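Local structure of glycosyl hydrolase family 2, TIM barrel domain protein (Faecalibacterium prausnitzii A2-165, 6ED2) at residues A[313-318]-A[624-629]; A[345-350]-A[617-622]; A[560-565]-A[612-617]. The protein probably hydrolyses beta-glucuronides, as a beta-glucuronidase of glycoside hydrolase family 2, and binds magnesium ions. All blocks are in the same frame, centred on the assembly; numbering follows the deposited sequence.

Interaction 1: A[313-318]-A[624-629]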
loop_
_atom_site.group_PDB
_atom_site.type_symbol
_atom_site.label_atom_id
_atom_site.label_comp_id
_atom_site.label_asym_id
_atom_site.label_seq_id
_atom_site.Cartn_x
_atom_site.Cartn_y
_atom_site.Cartn_z
ATOM N N PRO A 313 -38.284 14.226 -15.831
ATOM C CA PRO A 313 -37.193 13.339 -16.257
ATOM C C PRO A 313 -36.067 13.282 -15.239
ATOM O O PRO A 313 -35.753 14.271 -14.575
ATOM C CB PRO A 313 -36.723 13.961 -17.579
ATOM C CG PRO A 313 -37.124 15.407 -17.478
ATOM C CD PRO A 313 -38.382 15.446 -16.657
ATOM N N VAL A 314 -35.463 12.098 -15.115
ATOM C CA VAL A 314 -34.327 11.877 -14.224
ATOM C C VAL A 314 -33.210 11.229 -15.023
ATOM O O VAL A 314 -33.429 10.203 -15.680
ATOM C CB VAL A 314 -34.679 10.978 -13.019
ATOM C CG1 VAL A 314 -33.428 10.746 -12.179
ATOM C CG2 VAL A 314 -35.754 11.613 -12.174
ATOM N N TYR A 315 -32.018 11.812 -14.953
ATOM C CA TYR A 315 -30.825 11.195 -15.514
ATOM C C TYR A 315 -30.210 10.308 -14.435
ATOM O O TYR A 315 -29.796 10.802 -13.381
ATOM C CB TYR A 315 -29.834 12.257 -16.003
ATOM C CG TYR A 315 -28.598 11.655 -16.619
ATOM C CD1 TYR A 315 -28.556 11.324 -17.978
ATOM C CD2 TYR A 315 -27.478 11.371 -15.839
ATOM C CE1 TYR A 315 -27.414 10.733 -18.546
ATOM C CE2 TYR A 315 -26.340 10.790 -16.393
ATOM C CZ TYR A 315 -26.313 10.474 -17.742
ATOM O OH TYR A 315 -25.175 9.900 -18.275
ATOM N N LEU A 316 -30.181 9.000 -14.685
ATOM C CA LEU A 316 -29.750 8.047 -13.674
ATOM C C LEU A 316 -28.231 8.099 -13.532
ATOM O O LEU A 316 -27.502 8.116 -14.531
ATOM C CB LEU A 316 -30.200 6.629 -14.049
ATOM C CG LEU A 316 -31.662 6.374 -14.482
ATOM C CD1 LEU A 316 -31.926 4.887 -14.797
ATOM C CD2 LEU A 316 -32.669 6.862 -13.443
ATOM N N ARG A 317 -27.756 8.138 -12.288
ATOM C CA ARG A 317 -26.327 8.098 -11.988
ATOM C C ARG A 317 -26.137 7.287 -10.716
ATOM O O ARG A 317 -26.882 7.461 -9.742
ATOM C CB ARG A 317 -25.726 9.509 -11.822
ATOM C CG ARG A 317 -26.212 10.259 -10.580
ATOM C CD ARG A 317 -26.258 11.756 -10.815
ATOM N NE ARG A 317 -27.364 12.106 -11.696
ATOM C CZ ARG A 317 -27.694 13.349 -12.037
ATOM N NH1 ARG A 317 -27.001 14.379 -11.562
ATOM N NH2 ARG A 317 -28.724 13.562 -12.852
ATOM N N GLY A 318 -25.153 6.395 -10.732
ATOM C CA GLY A 318 -24.928 5.538 -9.590
ATOM C C GLY A 318 -24.105 4.320 -9.918
ATOM O O GLY A 318 -23.118 4.416 -10.654
ATOM N N VAL A 624 -30.599 17.228 -12.290
ATOM C CA VAL A 624 -31.334 15.971 -12.148
ATOM C C VAL A 624 -31.914 15.532 -13.489
ATOM O O VAL A 624 -32.010 14.327 -13.770
ATOM C CB VAL A 624 -32.416 16.100 -11.052
ATOM C CG1 VAL A 624 -33.296 17.296 -11.302
ATOM C CG2 VAL A 624 -33.259 14.830 -10.964
ATOM N N ASP A 625 -32.252 16.492 -14.360
ATOM C CA ASP A 625 -32.837 16.219 -15.675
ATOM C C ASP A 625 -31.840 16.458 -16.811
ATOM O O ASP A 625 -32.219 16.866 -17.915
ATOM C CB ASP A 625 -34.098 17.060 -15.881
ATOM C CG ASP A 625 -33.807 18.553 -15.903
ATOM O OD1 ASP A 625 -32.812 18.981 -15.288
ATOM O OD2 ASP A 625 -34.573 19.300 -16.544
ATOM N N PHE A 626 -30.562 16.203 -16.544
ATOM C CA PHE A 626 -29.524 16.249 -17.561
ATOM C C PHE A 626 -29.912 15.421 -18.782
ATOM O O PHE A 626 -30.579 14.385 -18.666
ATOM C CB PHE A 626 -28.232 15.723 -16.947
ATOM C CG PHE A 626 -27.062 15.698 -17.879
ATOM C CD1 PHE A 626 -26.329 14.530 -18.046
ATOM C CD2 PHE A 626 -26.653 16.850 -18.539
ATOM C CE1 PHE A 626 -25.222 14.495 -18.884
ATOM C CE2 PHE A 626 -25.541 16.836 -19.375
ATOM C CZ PHE A 626 -24.826 15.651 -19.559
ATOM N N LYS A 627 -29.500 15.908 -19.957
ATOM C CA LYS A 627 -29.620 15.231 -21.247
ATOM C C LYS A 627 -31.020 15.368 -21.823
ATOM O O LYS A 627 -31.737 14.368 -21.963
ATOM C CB LYS A 627 -29.245 13.751 -21.152
ATOM C CG LYS A 627 -28.445 13.282 -22.338
ATOM C CD LYS A 627 -27.004 13.729 -22.200
ATOM C CE LYS A 627 -26.125 12.826 -22.990
ATOM N NZ LYS A 627 -26.283 11.424 -22.556
ATOM N N LYS A 628 -31.406 16.602 -22.154
ATOM C CA LYS A 628 -32.660 16.830 -22.852
ATOM C C LYS A 628 -32.636 16.121 -24.201
ATOM O O LYS A 628 -31.592 15.978 -24.844
ATOM C CB LYS A 628 -32.923 18.330 -23.014
ATOM C CG LYS A 628 -33.344 19.008 -21.699
ATOM C CD LYS A 628 -33.590 20.517 -21.859
ATOM C CE LYS A 628 -34.056 21.154 -20.547
ATOM N NZ LYS A 628 -33.133 20.846 -19.409
ATOM N N ARG A 629 -33.801 15.660 -24.620
ATOM C CA ARG A 629 -33.881 14.572 -25.581
ATOM C C ARG A 629 -34.344 15.053 -26.958
ATOM O O ARG A 629 -34.516 16.259 -27.179
ATOM C CB ARG A 629 -34.815 13.507 -25.001
ATOM C CG ARG A 629 -34.968 12.259 -25.770
ATOM C CD ARG A 629 -33.831 11.320 -25.535
ATOM N NE ARG A 629 -33.600 10.564 -26.766
ATOM C CZ ARG A 629 -33.891 9.283 -26.930
ATOM N NH1 ARG A 629 -33.644 8.691 -28.100
ATOM N NH2 ARG A 629 -34.405 8.588 -25.923
HETATM O O HOH W 1 -24.335 11.345 -20.666
#

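Interaction 2: A[345-350]-A[617-622]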
loop_
_atom_site.group_PDB
_atom_site.type_symbol
_atom_site.label_atom_id
_atom_site.label_comp_id
_atom_site.label_asym_id
_atom_site.label_seq_id
_atom_site.Cartn_x
_atom_site.Cartn_y
_atom_site.Cartn_z
ATOM N N LYS A 345 -25.051 8.915 -0.976
ATOM C CA LYS A 345 -25.546 10.288 -0.870
ATOM C C LYS A 345 -24.411 11.293 -1.029
ATOM O O LYS A 345 -24.543 12.299 -1.733
ATOM C CB LYS A 345 -26.264 10.498 0.462
ATOM C CG LYS A 345 -27.572 9.734 0.570
ATOM C CD LYS A 345 -27.907 9.371 2.009
ATOM C CE LYS A 345 -28.298 10.597 2.821
ATOM N NZ LYS A 345 -28.643 10.218 4.238
ATOM N N TRP A 346 -23.281 11.035 -0.381
ATOM C CA TRP A 346 -22.157 11.958 -0.470
ATOM C C TRP A 346 -21.709 12.127 -1.916
ATOM O O TRP A 346 -21.435 13.243 -2.365
ATOM C CB TRP A 346 -21.017 11.432 0.405
ATOM C CG TRP A 346 -19.719 12.145 0.304
ATOM C CD1 TRP A 346 -19.345 13.270 0.987
ATOM C CD2 TRP A 346 -18.591 11.768 -0.502
ATOM N NE1 TRP A 346 -18.057 13.613 0.652
ATOM C CE2 TRP A 346 -17.567 12.710 -0.253
ATOM C CE3 TRP A 346 -18.352 10.733 -1.415
ATOM C CZ2 TRP A 346 -16.320 12.652 -0.886
ATOM C CZ3 TRP A 346 -17.104 10.665 -2.038
ATOM C CH2 TRP A 346 -16.105 11.623 -1.768
ATOM N N ILE A 347 -21.654 11.030 -2.675
ATOM C CA ILE A 347 -21.132 11.119 -4.036
ATOM C C ILE A 347 -22.143 11.645 -5.052
ATOM O O ILE A 347 -21.751 11.990 -6.174
ATOM C CB ILE A 347 -20.575 9.747 -4.455
ATOM C CG1 ILE A 347 -19.521 9.919 -5.548
ATOM C CG2 ILE A 347 -21.697 8.821 -4.857
ATOM C CD1 ILE A 347 -18.744 8.667 -5.834
ATOM N N GLY A 348 -23.423 11.761 -4.698
ATOM C CA GLY A 348 -24.413 12.284 -5.624
ATOM C C GLY A 348 -25.110 11.247 -6.481
ATOM O O GLY A 348 -25.768 11.615 -7.461
ATOM N N ALA A 349 -24.976 9.964 -6.154
ATOM C CA ALA A 349 -25.716 8.929 -6.854
ATOM C C ALA A 349 -27.213 9.074 -6.585
ATOM O O ALA A 349 -27.633 9.531 -5.520
ATOM C CB ALA A 349 -25.212 7.548 -6.418
ATOM N N ASN A 350 -28.033 8.697 -7.565
ATOM C CA ASN A 350 -29.468 8.586 -7.312
ATOM C C ASN A 350 -30.007 7.199 -7.641
ATOM O O ASN A 350 -31.219 6.980 -7.559
ATOM C CB ASN A 350 -30.251 9.665 -8.075
ATOM C CG ASN A 350 -30.100 9.552 -9.603
ATOM O OD1 ASN A 350 -29.799 8.480 -10.140
ATOM N ND2 ASN A 350 -30.308 10.667 -10.301
ATOM N N LYS A 617 -17.915 15.315 -8.120
ATOM C CA LYS A 617 -18.004 16.596 -8.805
ATOM C C LYS A 617 -18.948 16.510 -9.997
ATOM O O LYS A 617 -19.776 17.403 -10.209
ATOM C CB LYS A 617 -16.619 17.064 -9.244
ATOM C CG LYS A 617 -16.675 18.347 -10.088
ATOM C CD LYS A 617 -15.279 18.953 -10.305
ATOM C CE LYS A 617 -15.244 19.987 -11.442
ATOM N NZ LYS A 617 -13.848 20.172 -11.981
ATOM N N ARG A 618 -18.850 15.435 -10.781
ATOM C CA ARG A 618 -19.713 15.308 -11.950
ATOM C C ARG A 618 -21.177 15.131 -11.547
ATOM O O ARG A 618 -22.054 15.866 -12.016
ATOM C CB ARG A 618 -19.243 14.138 -12.824
ATOM C CG ARG A 618 -20.153 13.843 -14.019
ATOM C CD ARG A 618 -19.568 12.726 -14.895
ATOM N NE ARG A 618 -20.555 12.179 -15.816
ATOM C CZ ARG A 618 -20.818 12.694 -17.019
ATOM N NH1 ARG A 618 -20.159 13.771 -17.445
ATOM N NH2 ARG A 618 -21.739 12.133 -17.799
ATOM N N TRP A 619 -21.454 14.174 -10.657
ATOM C CA TRP A 619 -22.835 13.788 -10.390
ATOM C C TRP A 619 -23.596 14.874 -9.643
ATOM O O TRP A 619 -24.808 15.009 -9.831
ATOM C CB TRP A 619 -22.867 12.480 -9.606
ATOM C CG TRP A 619 -22.627 11.278 -10.464
ATOM C CD1 TRP A 619 -22.593 11.236 -11.831
ATOM C CD2 TRP A 619 -22.394 9.942 -10.015
ATOM N NE1 TRP A 619 -22.350 9.949 -12.262
ATOM C CE2 TRP A 619 -22.229 9.137 -11.163
ATOM C CE3 TRP A 619 -22.308 9.342 -8.748
ATOM C CZ2 TRP A 619 -21.988 7.764 -11.084
ATOM C CZ3 TRP A 619 -22.061 7.987 -8.677
ATOM C CH2 TRP A 619 -21.897 7.217 -9.839
ATOM N N THR A 620 -22.920 15.637 -8.782
ATOM C CA THR A 620 -23.562 16.751 -8.094
ATOM C C THR A 620 -23.612 18.008 -8.942
ATOM O O THR A 620 -24.339 18.936 -8.593
ATOM C CB THR A 620 -22.847 17.072 -6.771
ATOM O OG1 THR A 620 -21.528 17.555 -7.045
ATOM C CG2 THR A 620 -22.777 15.832 -5.864
ATOM N N THR A 621 -22.861 18.057 -10.036
ATOM C CA THR A 621 -22.942 19.172 -10.970
ATOM C C THR A 621 -23.997 18.946 -12.050
ATOM O O THR A 621 -24.708 19.888 -12.418
ATOM C CB THR A 621 -21.570 19.412 -11.612
ATOM O OG1 THR A 621 -20.658 19.858 -10.604
ATOM C CG2 THR A 621 -21.656 20.460 -12.705
ATOM N N LEU A 622 -24.122 17.723 -12.568
ATOM C CA LEU A 622 -25.166 17.445 -13.552
ATOM C C LEU A 622 -26.545 17.693 -12.941
ATOM O O LEU A 622 -26.835 17.182 -11.846
ATOM C CB LEU A 622 -25.085 16.003 -14.045
ATOM C CG LEU A 622 -23.829 15.580 -14.804
ATOM C CD1 LEU A 622 -23.902 14.101 -15.170
ATOM C CD2 LEU A 622 -23.660 16.437 -16.056
#

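Interaction 3: A[560-565]-A[612-617]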
loop_
_atom_site.group_PDB
_atom_site.type_symbol
_atom_site.label_atom_id
_atom_site.label_comp_id
_atom_site.label_asym_id
_atom_site.label_seq_id
_atom_site.Cartn_x
_atom_site.Cartn_y
_atom_site.Cartn_z
ATOM N N TYR A 560 -9.652 7.261 -18.267
ATOM C CA TYR A 560 -10.653 6.407 -18.895
ATOM C C TYR A 560 -12.054 6.933 -18.626
ATOM O O TYR A 560 -12.893 6.975 -19.536
ATOM C CB TYR A 560 -10.481 4.978 -18.374
ATOM C CG TYR A 560 -11.663 4.073 -18.575
ATOM C CD1 TYR A 560 -11.676 3.146 -19.624
ATOM C CD2 TYR A 560 -12.761 4.113 -17.709
ATOM C CE1 TYR A 560 -12.745 2.298 -19.811
ATOM C CE2 TYR A 560 -13.858 3.273 -17.904
ATOM C CZ TYR A 560 -13.839 2.364 -18.960
ATOM O OH TYR A 560 -14.900 1.509 -19.163
ATOM N N LEU A 561 -12.321 7.358 -17.386
ATOM C CA LEU A 561 -13.652 7.853 -17.049
ATOM C C LEU A 561 -13.976 9.126 -17.819
ATOM O O LEU A 561 -15.108 9.301 -18.285
ATOM C CB LEU A 561 -13.770 8.097 -15.541
ATOM C CG LEU A 561 -13.738 6.843 -14.659
ATOM C CD1 LEU A 561 -13.677 7.182 -13.143
ATOM C CD2 LEU A 561 -14.939 5.952 -14.970
ATOM N N GLU A 562 -13.000 10.026 -17.956
ATOM C CA GLU A 562 -13.250 11.266 -18.677
ATOM C C GLU A 562 -13.534 10.989 -20.144
ATOM O O GLU A 562 -14.434 11.597 -20.735
ATOM C CB GLU A 562 -12.060 12.213 -18.527
ATOM C CG GLU A 562 -11.881 12.721 -17.092
ATOM C CD GLU A 562 -10.975 13.937 -16.987
ATOM O OE1 GLU A 562 -10.465 14.398 -18.036
ATOM O OE2 GLU A 562 -10.786 14.432 -15.851
ATOM N N MET A 563 -12.773 10.077 -20.751
ATOM C CA MET A 563 -13.062 9.700 -22.130
ATOM C C MET A 563 -14.445 9.074 -22.231
ATOM O O MET A 563 -15.266 9.477 -23.070
ATOM C CB MET A 563 -11.994 8.745 -22.654
ATOM C CG MET A 563 -12.230 8.333 -24.105
ATOM S SD MET A 563 -13.356 6.919 -24.289
ATOM C CE MET A 563 -12.357 5.575 -23.687
ATOM N N THR A 564 -14.726 8.101 -21.350
ATOM C CA THR A 564 -15.997 7.387 -21.377
ATOM C C THR A 564 -17.173 8.348 -21.238
ATOM O O THR A 564 -18.149 8.264 -21.996
ATOM C CB THR A 564 -16.005 6.322 -20.274
ATOM O OG1 THR A 564 -14.888 5.442 -20.458
ATOM C CG2 THR A 564 -17.284 5.470 -20.316
ATOM N N HIS A 565 -17.078 9.303 -20.317
ATOM C CA HIS A 565 -18.201 10.212 -20.105
ATOM C C HIS A 565 -18.377 11.163 -21.279
ATOM O O HIS A 565 -19.504 11.573 -21.578
ATOM C CB HIS A 565 -18.012 10.994 -18.799
ATOM C CG HIS A 565 -18.110 10.140 -17.572
ATOM N ND1 HIS A 565 -17.405 10.401 -16.419
ATOM C CD2 HIS A 565 -18.827 9.015 -17.327
ATOM C CE1 HIS A 565 -17.689 9.481 -15.515
ATOM N NE2 HIS A 565 -18.547 8.626 -16.042
ATOM N N ALA A 612 -13.775 8.411 -6.804
ATOM C CA ALA A 612 -14.962 8.889 -6.102
ATOM C C ALA A 612 -15.086 10.402 -6.177
ATOM O O ALA A 612 -16.204 10.923 -6.211
ATOM C CB ALA A 612 -14.954 8.436 -4.638
ATOM N N TYR A 613 -13.959 11.119 -6.218
ATOM C CA TYR A 613 -14.000 12.580 -6.296
ATOM C C TYR A 613 -14.338 13.068 -7.705
ATOM O O TYR A 613 -15.045 14.077 -7.861
ATOM C CB TYR A 613 -12.665 13.150 -5.788
ATOM C CG TYR A 613 -12.542 12.903 -4.295
ATOM C CD1 TYR A 613 -13.203 13.730 -3.372
ATOM C CD2 TYR A 613 -11.839 11.811 -3.806
ATOM C CE1 TYR A 613 -13.135 13.483 -2.005
ATOM C CE2 TYR A 613 -11.770 11.551 -2.447
ATOM C CZ TYR A 613 -12.412 12.391 -1.553
ATOM O OH TYR A 613 -12.333 12.127 -0.204
ATOM N N LEU A 614 -13.888 12.354 -8.740
ATOM C CA LEU A 614 -14.349 12.671 -10.087
ATOM C C LEU A 614 -15.867 12.537 -10.181
ATOM O O LEU A 614 -16.553 13.449 -10.661
ATOM C CB LEU A 614 -13.643 11.775 -11.103
ATOM C CG LEU A 614 -13.912 11.974 -12.603
ATOM C CD1 LEU A 614 -12.754 11.401 -13.420
ATOM C CD2 LEU A 614 -15.211 11.292 -13.008
ATOM N N PHE A 615 -16.417 11.424 -9.684
ATOM C CA PHE A 615 -17.853 11.209 -9.816
ATOM C C PHE A 615 -18.639 12.187 -8.962
ATOM O O PHE A 615 -19.705 12.655 -9.379
ATOM C CB PHE A 615 -18.223 9.774 -9.450
ATOM C CG PHE A 615 -18.089 8.806 -10.591
ATOM C CD1 PHE A 615 -18.934 8.890 -11.695
ATOM C CD2 PHE A 615 -17.106 7.819 -10.571
ATOM C CE1 PHE A 615 -18.810 7.990 -12.762
ATOM C CE2 PHE A 615 -16.975 6.909 -11.636
ATOM C CZ PHE A 615 -17.824 7.005 -12.726
ATOM N N ARG A 616 -18.134 12.509 -7.766
ATOM C CA ARG A 616 -18.849 13.432 -6.889
ATOM C C ARG A 616 -19.002 14.794 -7.548
ATOM O O ARG A 616 -20.084 15.393 -7.527
ATOM C CB ARG A 616 -18.120 13.574 -5.547
ATOM C CG ARG A 616 -18.745 14.608 -4.634
ATOM C CD ARG A 616 -18.182 14.522 -3.234
ATOM N NE ARG A 616 -19.099 15.100 -2.258
ATOM C CZ ARG A 616 -18.806 16.149 -1.488
ATOM N NH1 ARG A 616 -17.614 16.735 -1.573
ATOM N NH2 ARG A 616 -19.704 16.608 -0.630
ATOM N N LYS A 617 -17.915 15.315 -8.120
ATOM C CA LYS A 617 -18.004 16.596 -8.805
ATOM C C LYS A 617 -18.948 16.510 -9.997
ATOM O O LYS A 617 -19.776 17.403 -10.209
ATOM C CB LYS A 617 -16.619 17.064 -9.244
ATOM C CG LYS A 617 -16.675 18.347 -10.088
ATOM C CD LYS A 617 -15.279 18.953 -10.305
ATOM C CE LYS A 617 -15.244 19.987 -11.442
ATOM N NZ LYS A 617 -13.848 20.172 -11.981
#

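Interaction 1: A[313-318]-A[624-629]
Tyr315 and Val624 meet through their backbones, where the run 313-317 lies almost perpendicular (98°) to the run 624-627. The nearest CA atoms are those of Val314 and Asp625. Tyr315 N gives Val624 O a hydrogen bond of 2.8 Å, close to straight (173°). Val314 CA adds a C-H...O contact of 3.4 Å to Val624 O. Pro313 and Asp625 run alongside each other, with Pro313 CG 3.8 Å from Asp625 CB. Strand 312-320 is the first parallel strand of the TIM barrel, and the C-terminal tail crosses it near its start. At the crossing, the rings of Tyr315 and Phe626 form a T-shaped pair with centroids 5.1 Å apart. The edge of Phe626 points at the Tyr315 face, its CD1 over the ring centre. CG of Tyr315 is anti to its backbone N (chi1 -179°), and this turns a face of the ring to Phe626. One water joins Tyr315 OH (2.9 Å) to Lys627 NZ (2.7 Å). Tyr315 OH also bonds Glu577, and Lys627 NZ bonds the carbonyls of Val574 and Phe568. The bent Arg317 chain folds back so that NE and NH2 both grip Tyr315 O from one side, while NH1 bonds Leu622 O and Trp619 O.

Interaction 2: A[345-350]-A[617-622]
The indole of Trp619 meets segment 345-350 with the benzo side of its rim. Ile347 O and Ile347 CG2 lie at the edge, near the ring plane, while Ala349 N approaches obliquely, 3.8 Å from Trp619 CE3. This is a seam of the TIM barrel: helix 334-347, the first of the barrel helices, ends beside helix 610-621, the last. Trp619 CZ3 touches two aliphatic groups, Ile347 CG2 and Ala349 CB, each 3.9 Å away. A chi1 of -78° sets Trp619 CG opposite its own carbonyl carbon and carries the indole over to these two residues. The pyrrole nitrogen, NE1, turns to Glu577 for its hydrogen bond. Gly348 closes the first helix in a Schellman motif with positive phi. A side chain on Gly348 would point at the other helix and collide with Thr620 CG2, so the absence of one lets the two backbones come close: the CA atoms of Gly348 and Thr620 are 5.2 Å apart. Trp619 CB fills the same corner, 3.6 Å from Ile347 O. Thr620 turns its hydroxyl back to Arg616 O in its own helix and leaves its methyl to the contact, with Thr620 CG2 3.9 Å from Gly348 CA.

Interaction 3: A[560-565]-A[612-617]
Behind the packing of Leu561 and His565 on Leu614 and Phe615, one carbonyl oxygen, Tyr560 O, is gripped twice. Thr564 N reaches it in the regular helical bond. Thr564 OG1 donates a second bond, 2.7 Å from Tyr560 O, from above the carbonyl plane. The Thr564 hydroxyl also lies over the centre of one face of the Tyr560 ring. The contact between the helices is packing of aliphatic groups and rings. The imidazole of His565 turns its edge to the other helix, with Leu614 CD2 and the rim of Phe615 near its plane. His565 CE1 comes tightly to 3.3 Å from Phe615 CE1. The two rings stand steeply to each other, with planes at 73°. His565 NE2 has its polar partner in Tyr536 OH, which helps fix the turn of the imidazole.

Helices 554-570 and 610-621 are the last two of the TIM barrel. Strand 574-580 lies between them in the chain. The axes of the two short segments come within 11.4 Å, and their N-to-C directions differ by 31°. With chi1 at -177°, Leu614 extends away from its own backbone N and reaches out between the helices. Its branches divide: Leu614 CD1 lies 4.0 Å from Glu562 CG and also touches Leu561 CB, while Leu614 CD2 meets the edge of His565. Leu561 lies across Phe615, nearly perpendicular to it, and puts Leu561 CD1 3.6 Å from Phe615 CE2. With an alanine in place of Phe615, the Leu561 methyls and His565 CE1 would probably lose their common neighbour and face a gap between the helices. Tyr536 and Ile347 also touch the Phe615 side chain.

How the interactions relate
Interactions 2 and 3 share helix 610-621 and the residue Lys617; their centres are 11 Å apart. Trp346 O and Arg616 NE join them by a probable hydrogen bond of 3.0 Å. Interaction 1 follows where the chain leaves that helix. Its centre is 12 Å from interaction 2, and Arg317 O and Asn350 N, 2.8 Å apart, probably form a hydrogen bond between them. Interactions 1 and 3 do not touch; their nearest atoms are about 6 Å apart. Glu577, on barrel strand 574-580, also forms a salt bridge with Arg618 and so is shared by the first two contacts. All three contacts lie away from the magnesium site at Thr239 and Glu241.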